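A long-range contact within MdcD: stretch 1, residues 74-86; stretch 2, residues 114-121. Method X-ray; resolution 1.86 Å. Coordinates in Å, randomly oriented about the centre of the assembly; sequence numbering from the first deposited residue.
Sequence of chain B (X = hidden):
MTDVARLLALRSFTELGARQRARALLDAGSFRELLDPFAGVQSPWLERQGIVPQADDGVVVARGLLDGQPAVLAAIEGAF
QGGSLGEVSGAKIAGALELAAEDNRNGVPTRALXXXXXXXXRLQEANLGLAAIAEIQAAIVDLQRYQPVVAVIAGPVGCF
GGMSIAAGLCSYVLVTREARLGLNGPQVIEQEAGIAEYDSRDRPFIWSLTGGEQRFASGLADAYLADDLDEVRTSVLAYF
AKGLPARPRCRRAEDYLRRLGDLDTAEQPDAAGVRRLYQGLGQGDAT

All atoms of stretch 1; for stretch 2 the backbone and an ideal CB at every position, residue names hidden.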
# COMPACT_ATOMS: atom_id res chain seq x y z
N ALA B 74 -0.57 -3.30 -17.07
CA ALA B 74 0.78 -3.19 -16.56
C ALA B 74 1.22 -4.58 -16.13
O ALA B 74 0.53 -5.24 -15.35
CB ALA B 74 0.87 -2.19 -15.38
N ALA B 75 2.36 -5.03 -16.65
CA ALA B 75 2.88 -6.36 -16.36
C ALA B 75 4.32 -6.25 -15.87
O ALA B 75 5.17 -5.68 -16.54
CB ALA B 75 2.80 -7.26 -17.57
N ILE B 76 4.58 -6.81 -14.69
CA ILE B 76 5.93 -6.77 -14.13
C ILE B 76 6.68 -8.01 -14.58
O ILE B 76 6.15 -9.13 -14.54
CB ILE B 76 5.90 -6.67 -12.60
CG1 ILE B 76 5.07 -5.46 -12.18
CG2 ILE B 76 7.32 -6.59 -12.04
CD1 ILE B 76 4.80 -5.36 -10.69
N GLU B 77 7.91 -7.81 -15.04
CA GLU B 77 8.74 -8.92 -15.46
C GLU B 77 9.49 -9.47 -14.25
O GLU B 77 10.50 -8.91 -13.82
CB GLU B 77 9.72 -8.48 -16.55
CG GLU B 77 10.63 -9.61 -17.05
CD GLU B 77 9.86 -10.84 -17.51
OE1 GLU B 77 9.35 -10.84 -18.65
OE2 GLU B 77 9.77 -11.82 -16.72
N GLY B 78 8.97 -10.56 -13.70
CA GLY B 78 9.56 -11.19 -12.53
C GLY B 78 10.92 -11.80 -12.78
O GLY B 78 11.67 -12.07 -11.85
N ALA B 79 11.25 -12.02 -14.05
CA ALA B 79 12.55 -12.60 -14.39
C ALA B 79 13.67 -11.56 -14.31
O ALA B 79 14.84 -11.90 -14.42
CB ALA B 79 12.50 -13.24 -15.77
N PHE B 80 13.29 -10.30 -14.12
CA PHE B 80 14.24 -9.19 -14.04
C PHE B 80 14.24 -8.54 -12.66
O PHE B 80 13.26 -7.91 -12.27
CB PHE B 80 13.92 -8.13 -15.11
CG PHE B 80 14.80 -6.90 -15.05
CD1 PHE B 80 16.09 -6.93 -15.56
CD2 PHE B 80 14.32 -5.72 -14.49
CE1 PHE B 80 16.90 -5.80 -15.51
CE2 PHE B 80 15.13 -4.59 -14.43
CZ PHE B 80 16.41 -4.63 -14.94
N GLN B 81 15.35 -8.67 -11.92
CA GLN B 81 15.45 -8.12 -10.57
C GLN B 81 14.40 -8.75 -9.64
O GLN B 81 14.00 -8.14 -8.65
CB GLN B 81 15.27 -6.59 -10.59
CG GLN B 81 16.51 -5.77 -10.91
CD GLN B 81 17.48 -5.67 -9.75
OE1 GLN B 81 17.22 -6.17 -8.65
NE2 GLN B 81 18.59 -4.99 -9.97
N GLY B 82 13.93 -9.95 -9.97
CA GLY B 82 12.82 -10.56 -9.26
C GLY B 82 11.54 -9.73 -9.30
O GLY B 82 10.67 -9.86 -8.43
N GLY B 83 11.43 -8.85 -10.29
CA GLY B 83 10.29 -7.95 -10.38
C GLY B 83 10.29 -6.86 -9.32
O GLY B 83 9.24 -6.29 -9.00
N SER B 84 11.46 -6.57 -8.76
CA SER B 84 11.58 -5.49 -7.78
C SER B 84 11.29 -4.14 -8.42
O SER B 84 11.78 -3.85 -9.50
CB SER B 84 12.98 -5.48 -7.17
OG SER B 84 13.35 -6.78 -6.75
N LEU B 85 10.49 -3.32 -7.74
CA LEU B 85 10.09 -2.03 -8.29
C LEU B 85 11.04 -0.90 -7.88
O LEU B 85 11.50 -0.85 -6.74
CB LEU B 85 8.66 -1.69 -7.87
CG LEU B 85 7.56 -2.52 -8.53
CD1 LEU B 85 6.20 -2.05 -8.06
CD2 LEU B 85 7.64 -2.44 -10.05
N GLY B 86 11.32 -0.01 -8.82
CA GLY B 86 12.11 1.17 -8.54
C GLY B 86 11.30 2.40 -8.87
O GLY B 86 10.08 2.33 -9.00
N UNK B 114 -3.65 -5.70 -14.12
CA UNK B 114 -2.33 -5.77 -13.50
C UNK B 114 -1.82 -7.21 -13.46
O UNK B 114 -2.45 -8.07 -12.84
CB UNK B 114 -2.37 -5.19 -12.09
N UNK B 115 -0.68 -7.45 -14.10
CA UNK B 115 -0.01 -8.75 -14.02
C UNK B 115 1.14 -8.65 -13.03
O UNK B 115 2.22 -8.13 -13.35
CB UNK B 115 0.49 -9.20 -15.39
N UNK B 116 0.92 -9.17 -11.83
CA UNK B 116 1.81 -8.90 -10.70
C UNK B 116 2.79 -10.03 -10.39
O UNK B 116 2.46 -10.96 -9.65
CB UNK B 116 0.97 -8.61 -9.45
N UNK B 117 3.98 -9.94 -10.96
CA UNK B 117 5.06 -10.88 -10.64
C UNK B 117 6.16 -10.06 -10.00
O UNK B 117 6.95 -9.45 -10.71
CB UNK B 117 5.56 -11.63 -11.87
N UNK B 118 6.20 -10.03 -8.68
CA UNK B 118 7.07 -9.09 -8.00
C UNK B 118 7.35 -9.52 -6.57
O UNK B 118 6.52 -10.17 -5.91
CB UNK B 118 6.45 -7.69 -8.02
N UNK B 119 8.53 -9.16 -6.07
CA UNK B 119 8.92 -9.56 -4.73
C UNK B 119 9.21 -8.42 -3.77
O UNK B 119 9.52 -8.66 -2.59
CB UNK B 119 10.16 -10.45 -4.82
N UNK B 120 9.11 -7.19 -4.24
CA UNK B 120 9.30 -6.04 -3.38
C UNK B 120 9.92 -4.85 -4.09
O UNK B 120 9.67 -4.64 -5.27
CB UNK B 120 10.17 -6.43 -2.19
N UNK B 121 10.72 -4.07 -3.39
CA UNK B 121 11.37 -2.93 -4.03
C UNK B 121 12.88 -3.16 -4.18
O UNK B 121 13.46 -4.01 -3.51
CB UNK B 121 11.11 -1.66 -3.22

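Position 114 lies in a parallel strand beside A74, with CA atoms 5.1 Å apart. Its CB points to the same face of the sheet as the methyl of A74, which is small and leaves space for a longer apolar chain; leucine, isoleucine, valine or methionine would all suit. The residue is L114, rotamer m, t, whose CD2 comes within 3.9 Å of A74 CB.

At position 115 the backbone is fixed first: its N donates to A74 O (2.8 Å) and its O accepts from I76 N (3.0 Å), a pairing that asks nothing of the side chain. CB points to the other face, beside A75, and the ideal CB is 3.7 Å from A75 CB, so an apolar residue is expected, of a size that stretch 1 does not dictate. L115 fills the place, its CB packing on A75 CB.

Position 116 turns its CB away from stretch 1, and I76 CD1, 5.2 Å from the ideal CB, is an apolar neighbour. Many residues would serve, a long aliphatic one being best able to reach back. L116 does so: its CD2 meets I76 CD1 at 4.1 Å.

Position 117 points sideways. Its ideal CB is 3.7 Å from I76 O and 3.1 Å from where a CB on G78 would lie, so the bare glycine gives it room. Stretch 1 offers no charge here, and polar or apolar chains look possible. E117 leads its carboxylate away, to partners elsewhere in the structure. Its O faces G83 CA at 3.7 Å, and a CB on G83 would clash with that atom.

Position 118 has its ideal CB only 3.3 Å from G83 O and 3.9 Å from I76 CD1. An acceptor beside a methyl suits a short side chain with a donor, serine or threonine especially. T118, with chi1 at t, donates from OG1 to G83 O in a very short 2.5 Å hydrogen bond, while its CB packs against I76 CD1.

Position 119 points sideways, its ideal CB 3.7 Å from G82 O, with room for a side chain. Phi/psi of -119/-2 would suit many residues; the deposited one is G119.

Position 120 is different. At phi/psi 147/-147 a CB would jam against the preceding carbonyl O, so glycine is called for, and G120 it is. Its O accepts from L85 N (2.9 Å).

At position 121 CB points away overall, yet lies 3.6 Å from L85 O. Many side chains could fit; V121 has its CA 3.4 Å from L85 O, a CA-H...O contact.

Stretch 2 (114-121) LLLETGGV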
# COMPACT_ATOMS: atom_id res chain seq x y z
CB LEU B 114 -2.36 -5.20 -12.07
CG LEU B 114 -2.85 -3.76 -11.92
CD1 LEU B 114 -2.89 -3.37 -10.43
CD2 LEU B 114 -1.93 -2.83 -12.70
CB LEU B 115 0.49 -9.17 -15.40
CG LEU B 115 -0.46 -9.95 -16.32
CD1 LEU B 115 -1.91 -9.46 -16.30
CD2 LEU B 115 0.06 -9.98 -17.76
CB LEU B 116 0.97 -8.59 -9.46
CG LEU B 116 0.04 -7.38 -9.63
CD1 LEU B 116 -0.76 -7.09 -8.36
CD2 LEU B 116 0.84 -6.15 -10.03
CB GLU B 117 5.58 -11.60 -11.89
CG GLU B 117 4.51 -12.43 -12.62
CD GLU B 117 3.95 -13.55 -11.74
OE1 GLU B 117 2.70 -13.74 -11.72
OE2 GLU B 117 4.75 -14.24 -11.07
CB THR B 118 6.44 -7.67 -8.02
OG1 THR B 118 7.35 -6.72 -7.44
CG2 THR B 118 5.10 -7.65 -7.28
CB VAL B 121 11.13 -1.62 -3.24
CG1 VAL B 121 9.64 -1.41 -3.05
CG2 VAL B 121 11.80 -1.71 -1.90
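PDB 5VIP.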